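Local structure of probable acetyltransferase (Pseudomonas aeruginosa PAO1, 2EUI) at the interface of chains A and B. The protein probably transfers an acyl group, most likely acetyl from acetyl-CoA, to an acceptor that the structure alone does not identify, as a member of the GNAT family. Residues are numbered along the deposited sequence; one frame, centred on the assembly and turned at random. Chains: chain A/B, Probable acetyltransferase.

Contact 1: the interface of chains A and B. Residues chain A 37, 41, 44, 46; chain B 70, 76-77.
Helix 31-44 of chain A meets the hairpin of chain B where A:Phe37 and A:Arg41, one helical turn apart, both face B:Phe70 near the end of strand 60-71, while B:Arg77 rises from the start of the next strand, 76-86. Both chains carry the GNAT acetyltransferase fold, and the two pair as a dimer. B:Phe70 is the centre of the patch. Across one face of its ring lies the guanidinium of A:Arg41, stacked with the planes 24° apart; NE of A:Arg41 sits 3.7 Å from the ring centroid, a cation-pi contact. The A:Arg41 chain is bent at chi2 and chi3 (75°), which lays it over the ring. B:Arg77 of the same chain as the phenylalanine turns a guanidinium face to the CE2 edge of the ring, with CE2 over its centre. A:Phe37 approaches from the helix, its tip CZ 3.7 Å from CB of B:Phe70. Near the outer end of the ring comes the carboxylate of A:Glu46, its plane turned 42° from the ring. It pairs with A:Arg41 in a salt bridge whose modelled length is too short to trust. OE2 of A:Glu46 also stands 4.0 Å from NH2 of B:Arg77, where its charge may ease the crowding of arginines.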
loop_
_atom_site.group_PDB
_atom_site.type_symbol
_atom_site.label_atom_id
_atom_site.label_comp_id
_atom_site.label_asym_id
_atom_site.label_seq_id
_atom_site.Cartn_x
_atom_site.Cartn_y
_atom_site.Cartn_z
ATOM N N PHE A 37 -8.308 11.455 10.618
ATOM C CA PHE A 37 -7.571 10.489 9.799
ATOM C C PHE A 37 -6.111 10.388 10.258
ATOM O O PHE A 37 -5.591 9.287 10.477
ATOM C CB PHE A 37 -7.613 10.908 8.319
ATOM C CG PHE A 37 -6.849 9.989 7.408
ATOM C CD1 PHE A 37 -7.360 8.749 7.060
ATOM C CD2 PHE A 37 -5.594 10.353 6.929
ATOM C CE1 PHE A 37 -6.632 7.872 6.247
ATOM C CE2 PHE A 37 -4.860 9.492 6.120
ATOM C CZ PHE A 37 -5.379 8.246 5.777
ATOM N N ARG A 41 -3.617 7.324 12.161
ATOM C CA ARG A 41 -2.320 6.962 11.598
ATOM C C ARG A 41 -1.185 7.212 12.574
ATOM O O ARG A 41 -0.345 6.336 12.784
ATOM C CB ARG A 41 -2.083 7.722 10.285
ATOM C CG ARG A 41 -1.956 6.795 9.079
ATOM C CD ARG A 41 -3.020 5.704 9.101
ATOM N NE ARG A 41 -4.318 6.240 8.727
ATOM C CZ ARG A 41 -5.486 5.702 9.063
ATOM N NH1 ARG A 41 -5.545 4.599 9.800
ATOM N NH2 ARG A 41 -6.606 6.267 8.646
ATOM N N ARG A 44 -1.992 4.942 15.798
ATOM C CA ARG A 44 -1.807 3.506 15.572
ATOM C C ARG A 44 -0.446 3.186 14.980
ATOM O O ARG A 44 -0.085 2.023 14.842
ATOM C CB ARG A 44 -2.903 2.957 14.651
ATOM C CG ARG A 44 -4.299 3.146 15.195
ATOM C CD ARG A 44 -5.398 2.694 14.242
ATOM N NE ARG A 44 -6.669 3.281 14.667
ATOM C CZ ARG A 44 -7.855 3.017 14.130
ATOM N NH1 ARG A 44 -7.963 2.155 13.129
ATOM N NH2 ARG A 44 -8.934 3.632 14.591
ATOM N N GLU A 46 0.591 3.595 11.911
ATOM C CA GLU A 46 0.353 2.892 10.655
ATOM C C GLU A 46 1.061 3.527 9.470
ATOM O O GLU A 46 0.952 3.051 8.340
ATOM C CB GLU A 46 -1.142 2.844 10.361
ATOM C CG GLU A 46 -1.977 2.299 11.493
ATOM C CD GLU A 46 -3.405 2.120 11.080
ATOM O OE1 GLU A 46 -3.952 3.062 10.470
ATOM O OE2 GLU A 46 -3.978 1.044 11.361
ATOM N N PHE B 70 -3.610 3.369 2.471
ATOM C CA PHE B 70 -4.646 4.380 2.664
ATOM C C PHE B 70 -4.685 5.395 1.544
ATOM O O PHE B 70 -3.744 5.513 0.772
ATOM C CB PHE B 70 -4.436 5.137 3.974
ATOM C CG PHE B 70 -4.290 4.253 5.167
ATOM C CD1 PHE B 70 -3.045 3.737 5.519
ATOM C CD2 PHE B 70 -5.399 3.944 5.963
ATOM C CE1 PHE B 70 -2.901 2.931 6.653
ATOM C CE2 PHE B 70 -5.267 3.137 7.098
ATOM C CZ PHE B 70 -4.014 2.631 7.444
ATOM N N LYS B 76 -9.529 7.508 3.326
ATOM C CA LYS B 76 -10.068 6.151 3.454
ATOM C C LYS B 76 -9.026 5.045 3.233
ATOM O O LYS B 76 -7.903 5.309 2.794
ATOM C CB LYS B 76 -11.222 5.944 2.462
ATOM C CG LYS B 76 -12.455 6.781 2.689
ATOM C CD LYS B 76 -13.501 6.450 1.639
ATOM C CE LYS B 76 -14.754 7.300 1.788
ATOM N NZ LYS B 76 -15.879 6.800 0.942
ATOM N N ARG B 77 -9.414 3.801 3.525
ATOM C CA ARG B 77 -8.507 2.670 3.341
ATOM C C ARG B 77 -8.469 2.178 1.898
ATOM O O ARG B 77 -9.432 2.316 1.150
ATOM C CB ARG B 77 -8.899 1.477 4.218
ATOM C CG ARG B 77 -9.035 1.764 5.680
ATOM C CD ARG B 77 -9.217 0.460 6.413
ATOM N NE ARG B 77 -7.923 -0.062 6.803
ATOM C CZ ARG B 77 -7.359 0.194 7.972
ATOM N NH1 ARG B 77 -7.994 0.953 8.857
ATOM N NH2 ARG B 77 -6.155 -0.286 8.240
#

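Contact 2: the interface of chains A and B. Residues chain A 18, 21-22, 37, 65, 67, 82-83; chain B 71-72, 75.
B:Ser72, at the turn after strand 60-71, points its side chain into a polar pocket of chain A, while B:Leu75 lies against the hydrophobic and arginine side chains beside it. OG of B:Ser72 is anti to its own carbonyl carbon (chi1 -76°), and this turns the hydroxyl toward strands 60-71 and 76-86 of the partner. There A:Asp83 OD2, A:Asn82 OD1 and perhaps A:Gln65 OE1 compete for its one hydrogen, which is not seen. The shortest contact, OG to OD2 of A:Asp83 at 2.7 Å, comes on the syn side, 16° out of the carboxylate plane. A:Tyr67 OH is hydrogen-bonded to the same OG at 2.9 Å, direction not fixed by the model; the phenol could be the donor. At OD1 of A:Asn82 the backbone N of B:Ser72 comes in the carbonyl plane, whereas OG stands above it. The ring of A:Phe18 turns its edge to the serine, with OG in the ring plane. B:Leu75 and A:Phe18 run alongside each other, pointing opposite ways, CD2 3.8 Å from CE2. The same methyl packs on CB of A:Phe37, and A:Arg22 crosses the leucine at about a right angle, a guanidinium face over CD1. NE of A:Arg22 makes a weak bond to the carbonyl O of B:Ser72. Behind the pocket, A:Tyr21 steadies A:Asp83, its OH donating to the anti lone pair of OD1 at 2.6 Å.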
loop_
_atom_site.group_PDB
_atom_site.type_symbol
_atom_site.label_atom_id
_atom_site.label_comp_id
_atom_site.label_asym_id
_atom_site.label_seq_id
_atom_site.Cartn_x
_atom_site.Cartn_y
_atom_site.Cartn_z
ATOM N N PHE A 18 -2.058 19.469 6.371
ATOM C CA PHE A 18 -2.553 18.262 5.719
ATOM C C PHE A 18 -3.777 18.608 4.870
ATOM O O PHE A 18 -4.021 18.013 3.810
ATOM C CB PHE A 18 -2.936 17.226 6.771
ATOM C CG PHE A 18 -3.339 15.900 6.204
ATOM C CD1 PHE A 18 -2.446 15.147 5.458
ATOM C CD2 PHE A 18 -4.604 15.381 6.456
ATOM C CE1 PHE A 18 -2.806 13.890 4.973
ATOM C CE2 PHE A 18 -4.973 14.119 5.972
ATOM C CZ PHE A 18 -4.074 13.374 5.231
ATOM N N TYR A 21 -2.864 20.442 1.557
ATOM C CA TYR A 21 -2.439 19.396 0.624
ATOM C C TYR A 21 -3.619 18.755 -0.116
ATOM O O TYR A 21 -3.626 18.671 -1.345
ATOM C CB TYR A 21 -1.673 18.322 1.400
ATOM C CG TYR A 21 -1.525 17.008 0.673
ATOM C CD1 TYR A 21 -0.710 16.898 -0.449
ATOM C CD2 TYR A 21 -2.205 15.874 1.106
ATOM C CE1 TYR A 21 -0.572 15.694 -1.119
ATOM C CE2 TYR A 21 -2.076 14.671 0.444
ATOM C CZ TYR A 21 -1.257 14.583 -0.670
ATOM O OH TYR A 21 -1.111 13.382 -1.333
ATOM N N ARG A 22 -4.610 18.301 0.647
ATOM C CA ARG A 22 -5.785 17.666 0.082
ATOM C C ARG A 22 -6.564 18.666 -0.752
ATOM O O ARG A 22 -7.101 18.332 -1.808
ATOM C CB ARG A 22 -6.677 17.112 1.204
ATOM C CG ARG A 22 -6.033 16.002 2.045
ATOM C CD ARG A 22 -6.970 15.471 3.123
ATOM N NE ARG A 22 -8.248 15.031 2.564
ATOM C CZ ARG A 22 -9.330 15.801 2.477
ATOM N NH1 ARG A 22 -9.286 17.048 2.919
ATOM N NH2 ARG A 22 -10.448 15.334 1.946
ATOM N N PHE A 37 -8.308 11.455 10.618
ATOM C CA PHE A 37 -7.571 10.489 9.799
ATOM C C PHE A 37 -6.111 10.388 10.258
ATOM O O PHE A 37 -5.591 9.287 10.477
ATOM C CB PHE A 37 -7.613 10.908 8.319
ATOM C CG PHE A 37 -6.849 9.989 7.408
ATOM C CD1 PHE A 37 -7.360 8.749 7.060
ATOM C CD2 PHE A 37 -5.594 10.353 6.929
ATOM C CE1 PHE A 37 -6.632 7.872 6.247
ATOM C CE2 PHE A 37 -4.860 9.492 6.120
ATOM C CZ PHE A 37 -5.379 8.246 5.777
ATOM N N GLN A 65 4.579 11.536 3.730
ATOM C CA GLN A 65 3.968 10.361 4.348
ATOM C C GLN A 65 4.173 9.088 3.535
ATOM O O GLN A 65 3.991 9.060 2.312
ATOM C CB GLN A 65 2.465 10.557 4.614
ATOM C CG GLN A 65 1.830 9.411 5.407
ATOM C CD GLN A 65 0.405 9.720 5.872
ATOM O OE1 GLN A 65 -0.447 10.164 5.085
ATOM N NE2 GLN A 65 0.139 9.478 7.152
ATOM N N TYR A 67 3.546 4.696 3.661
ATOM C CA TYR A 67 2.817 3.605 4.303
ATOM C C TYR A 67 3.647 2.337 4.214
ATOM O O TYR A 67 4.095 1.954 3.138
ATOM C CB TYR A 67 1.460 3.369 3.637
ATOM C CG TYR A 67 0.532 4.550 3.717
ATOM C CD1 TYR A 67 0.368 5.250 4.914
ATOM C CD2 TYR A 67 -0.172 4.986 2.595
ATOM C CE1 TYR A 67 -0.472 6.362 4.991
ATOM C CE2 TYR A 67 -1.016 6.095 2.660
ATOM C CZ TYR A 67 -1.160 6.778 3.860
ATOM O OH TYR A 67 -2.003 7.860 3.942
ATOM N N ASN A 82 2.710 7.887 -0.434
ATOM C CA ASN A 82 1.444 8.489 -0.832
ATOM C C ASN A 82 1.473 10.006 -0.953
ATOM O O ASN A 82 1.050 10.545 -1.977
ATOM C CB ASN A 82 0.332 8.110 0.156
ATOM C CG ASN A 82 -0.986 8.810 -0.149
ATOM O OD1 ASN A 82 -1.887 8.867 0.691
ATOM N ND2 ASN A 82 -1.105 9.343 -1.360
ATOM N N ASP A 83 1.963 10.676 0.095
ATOM C CA ASP A 83 1.995 12.139 0.138
ATOM C C ASP A 83 3.355 12.804 0.286
ATOM O O ASP A 83 4.253 12.320 0.976
ATOM C CB ASP A 83 1.132 12.674 1.289
ATOM C CG ASP A 83 -0.077 11.818 1.571
ATOM O OD1 ASP A 83 -0.953 11.709 0.682
ATOM O OD2 ASP A 83 -0.149 11.259 2.694
ATOM N N SER B 71 -5.798 6.115 1.452
ATOM C CA SER B 71 -5.943 7.195 0.478
ATOM C C SER B 71 -6.057 8.468 1.300
ATOM O O SER B 71 -7.098 8.721 1.898
ATOM C CB SER B 71 -7.211 7.046 -0.362
ATOM O OG SER B 71 -7.430 8.215 -1.144
ATOM N N SER B 72 -4.982 9.251 1.360
ATOM C CA SER B 72 -5.010 10.499 2.125
ATOM C C SER B 72 -6.034 11.420 1.500
ATOM O O SER B 72 -6.850 12.019 2.192
ATOM C CB SER B 72 -3.642 11.191 2.119
ATOM O OG SER B 72 -2.722 10.554 2.990
ATOM N N LEU B 75 -9.377 10.318 2.458
ATOM C CA LEU B 75 -9.365 9.882 3.856
ATOM C C LEU B 75 -9.996 8.510 4.071
ATOM O O LEU B 75 -10.890 8.360 4.908
ATOM C CB LEU B 75 -10.096 10.903 4.724
ATOM C CG LEU B 75 -9.794 12.396 4.544
ATOM C CD1 LEU B 75 -10.918 13.225 5.174
ATOM C CD2 LEU B 75 -8.442 12.739 5.155
#

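Contact 3: the interface of chains A and B. Residues chain A 147-151; chain B 74, 76, 113-114, 140.
Backbone bonds join the C-terminal segment of A:Ile148 and A:Ser149 to B:Val113, next to an antiparallel bridge that pairs A:Pro147 with B:Arg114. The carbonyl O of B:Val113 accepts both amide hydrogens, from A:Ile148 N at 3.0 Å and from A:Ser149 N at 3.2 Å. Both donors stand over the same face of the carbonyl, 45° and 57° out of its plane. A side chain also bonds the tail: B:Lys76, extended beyond CG, brings NZ to 2.9 Å from the backbone O of A:Asp150.

Among charged groups, A:Glu151 crosses B:Arg114 at about a right angle, and NH2 of B:Arg114 forms a weak salt bridge to OE2 at 3.4 Å. The B:Arg114 chain is bent at chi3 (65°), bringing its guanidinium over CG1 of B:Val113. B:Glu140 meets A:Glu151 tip to tip; OE2 to OE2 is 2.6 Å, a clash unless a proton is shared, and at this resolution the placement is doubtful.

Apolar packing is light: the stem of A:Glu151 crosses B:Val113, with CG 3.9 Å from CG1. Together these contacts fasten the C-terminal tail of one subunit across the other, extending the dimer interface beyond the hairpins.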
loop_
_atom_site.group_PDB
_atom_site.type_symbol
_atom_site.label_atom_id
_atom_site.label_comp_id
_atom_site.label_asym_id
_atom_site.label_seq_id
_atom_site.Cartn_x
_atom_site.Cartn_y
_atom_site.Cartn_z
ATOM N N PRO A 147 -13.372 0.210 -7.859
ATOM C CA PRO A 147 -13.984 1.194 -6.965
ATOM C C PRO A 147 -14.938 0.524 -5.973
ATOM O O PRO A 147 -15.851 -0.202 -6.366
ATOM C CB PRO A 147 -14.698 2.130 -7.937
ATOM C CG PRO A 147 -13.774 2.122 -9.121
ATOM C CD PRO A 147 -13.461 0.651 -9.262
ATOM N N ILE A 148 -14.702 0.758 -4.688
ATOM C CA ILE A 148 -15.538 0.197 -3.643
ATOM C C ILE A 148 -16.393 1.321 -3.078
ATOM O O ILE A 148 -17.616 1.253 -3.123
ATOM C CB ILE A 148 -14.683 -0.433 -2.499
ATOM C CG1 ILE A 148 -13.896 -1.627 -3.034
ATOM C CG2 ILE A 148 -15.572 -0.870 -1.338
ATOM C CD1 ILE A 148 -14.758 -2.772 -3.518
ATOM N N SER A 149 -15.746 2.366 -2.568
ATOM C CA SER A 149 -16.465 3.492 -1.985
ATOM C C SER A 149 -16.404 4.743 -2.838
ATOM O O SER A 149 -16.046 4.704 -4.006
ATOM C CB SER A 149 -15.913 3.818 -0.598
ATOM O OG SER A 149 -15.983 2.686 0.246
ATOM N N ASP A 150 -16.753 5.864 -2.229
ATOM C CA ASP A 150 -16.755 7.133 -2.916
ATOM C C ASP A 150 -15.452 7.858 -2.677
ATOM O O ASP A 150 -14.811 7.671 -1.651
ATOM C CB ASP A 150 -17.903 7.971 -2.401
ATOM C CG ASP A 150 -19.253 7.372 -2.730
ATOM O OD1 ASP A 150 -19.312 6.180 -3.101
ATOM O OD2 ASP A 150 -20.260 8.103 -2.602
ATOM N N GLU A 151 -15.067 8.693 -3.629
ATOM C CA GLU A 151 -13.834 9.451 -3.517
ATOM C C GLU A 151 -14.089 10.828 -2.918
ATOM O O GLU A 151 -13.191 11.444 -2.346
ATOM C CB GLU A 151 -13.194 9.617 -4.894
ATOM C CG GLU A 151 -12.758 8.345 -5.561
ATOM C CD GLU A 151 -12.393 8.561 -7.026
ATOM O OE1 GLU A 151 -13.265 8.988 -7.820
ATOM O OE2 GLU A 151 -11.233 8.300 -7.391
ATOM N N SER B 74 -8.880 10.985 -0.107
ATOM C CA SER B 74 -10.277 10.775 0.248
ATOM C C SER B 74 -10.453 10.252 1.677
ATOM O O SER B 74 -11.534 9.820 2.066
ATOM C CB SER B 74 -10.944 9.829 -0.754
ATOM O OG SER B 74 -10.366 8.543 -0.701
ATOM N N LYS B 76 -9.529 7.508 3.326
ATOM C CA LYS B 76 -10.068 6.151 3.454
ATOM C C LYS B 76 -9.026 5.045 3.233
ATOM O O LYS B 76 -7.903 5.309 2.794
ATOM C CB LYS B 76 -11.222 5.944 2.462
ATOM C CG LYS B 76 -12.455 6.781 2.689
ATOM C CD LYS B 76 -13.501 6.450 1.639
ATOM C CE LYS B 76 -14.754 7.300 1.788
ATOM N NZ LYS B 76 -15.879 6.800 0.942
ATOM N N VAL B 113 -11.758 2.876 -0.312
ATOM C CA VAL B 113 -12.095 3.630 -1.517
ATOM C C VAL B 113 -11.989 2.695 -2.708
ATOM O O VAL B 113 -12.740 2.804 -3.673
ATOM C CB VAL B 113 -11.108 4.790 -1.793
ATOM C CG1 VAL B 113 -11.625 5.646 -2.924
ATOM C CG2 VAL B 113 -10.916 5.619 -0.568
ATOM N N ARG B 114 -11.044 1.769 -2.631
ATOM C CA ARG B 114 -10.814 0.855 -3.732
ATOM C C ARG B 114 -9.868 -0.282 -3.350
ATOM O O ARG B 114 -9.251 -0.269 -2.288
ATOM C CB ARG B 114 -10.191 1.638 -4.899
ATOM C CG ARG B 114 -8.726 2.055 -4.641
ATOM C CD ARG B 114 -8.142 2.866 -5.775
ATOM N NE ARG B 114 -8.821 4.150 -5.910
ATOM C CZ ARG B 114 -8.521 5.254 -5.231
ATOM N NH1 ARG B 114 -7.527 5.258 -4.351
ATOM N NH2 ARG B 114 -9.239 6.353 -5.424
ATOM N N GLU B 140 -7.269 6.097 -13.694
ATOM C CA GLU B 140 -7.351 7.240 -12.815
ATOM C C GLU B 140 -5.998 7.620 -12.229
ATOM O O GLU B 140 -5.760 8.782 -11.872
ATOM C CB GLU B 140 -8.335 6.908 -11.708
ATOM C CG GLU B 140 -9.127 8.050 -11.189
ATOM C CD GLU B 140 -10.214 7.566 -10.266
ATOM O OE1 GLU B 140 -10.144 6.387 -9.838
ATOM O OE2 GLU B 140 -11.137 8.359 -9.957
#

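Contact 1 and contact 2 are neighbours, the centres of their C-alpha atoms about 9 Å apart, and A:Phe37 of helix 31-44 belongs to both. Contact 3 lies about 14 Å from each of the others, measured the same way, and shares B:Lys76 with contact 1. The chain B hairpin of strands 60-71 and 76-86 serves all three: contact 1 by strand ends, contact 2 by B:Ser71 and the turn, contact 3 by the turn and B:Lys76. The partner's C-terminal tail passes beside that turn and reaches on to B:Val113, B:Arg114 and B:Glu140. Two-fold symmetry repeats every contact with the chains exchanged, which fits the dimer.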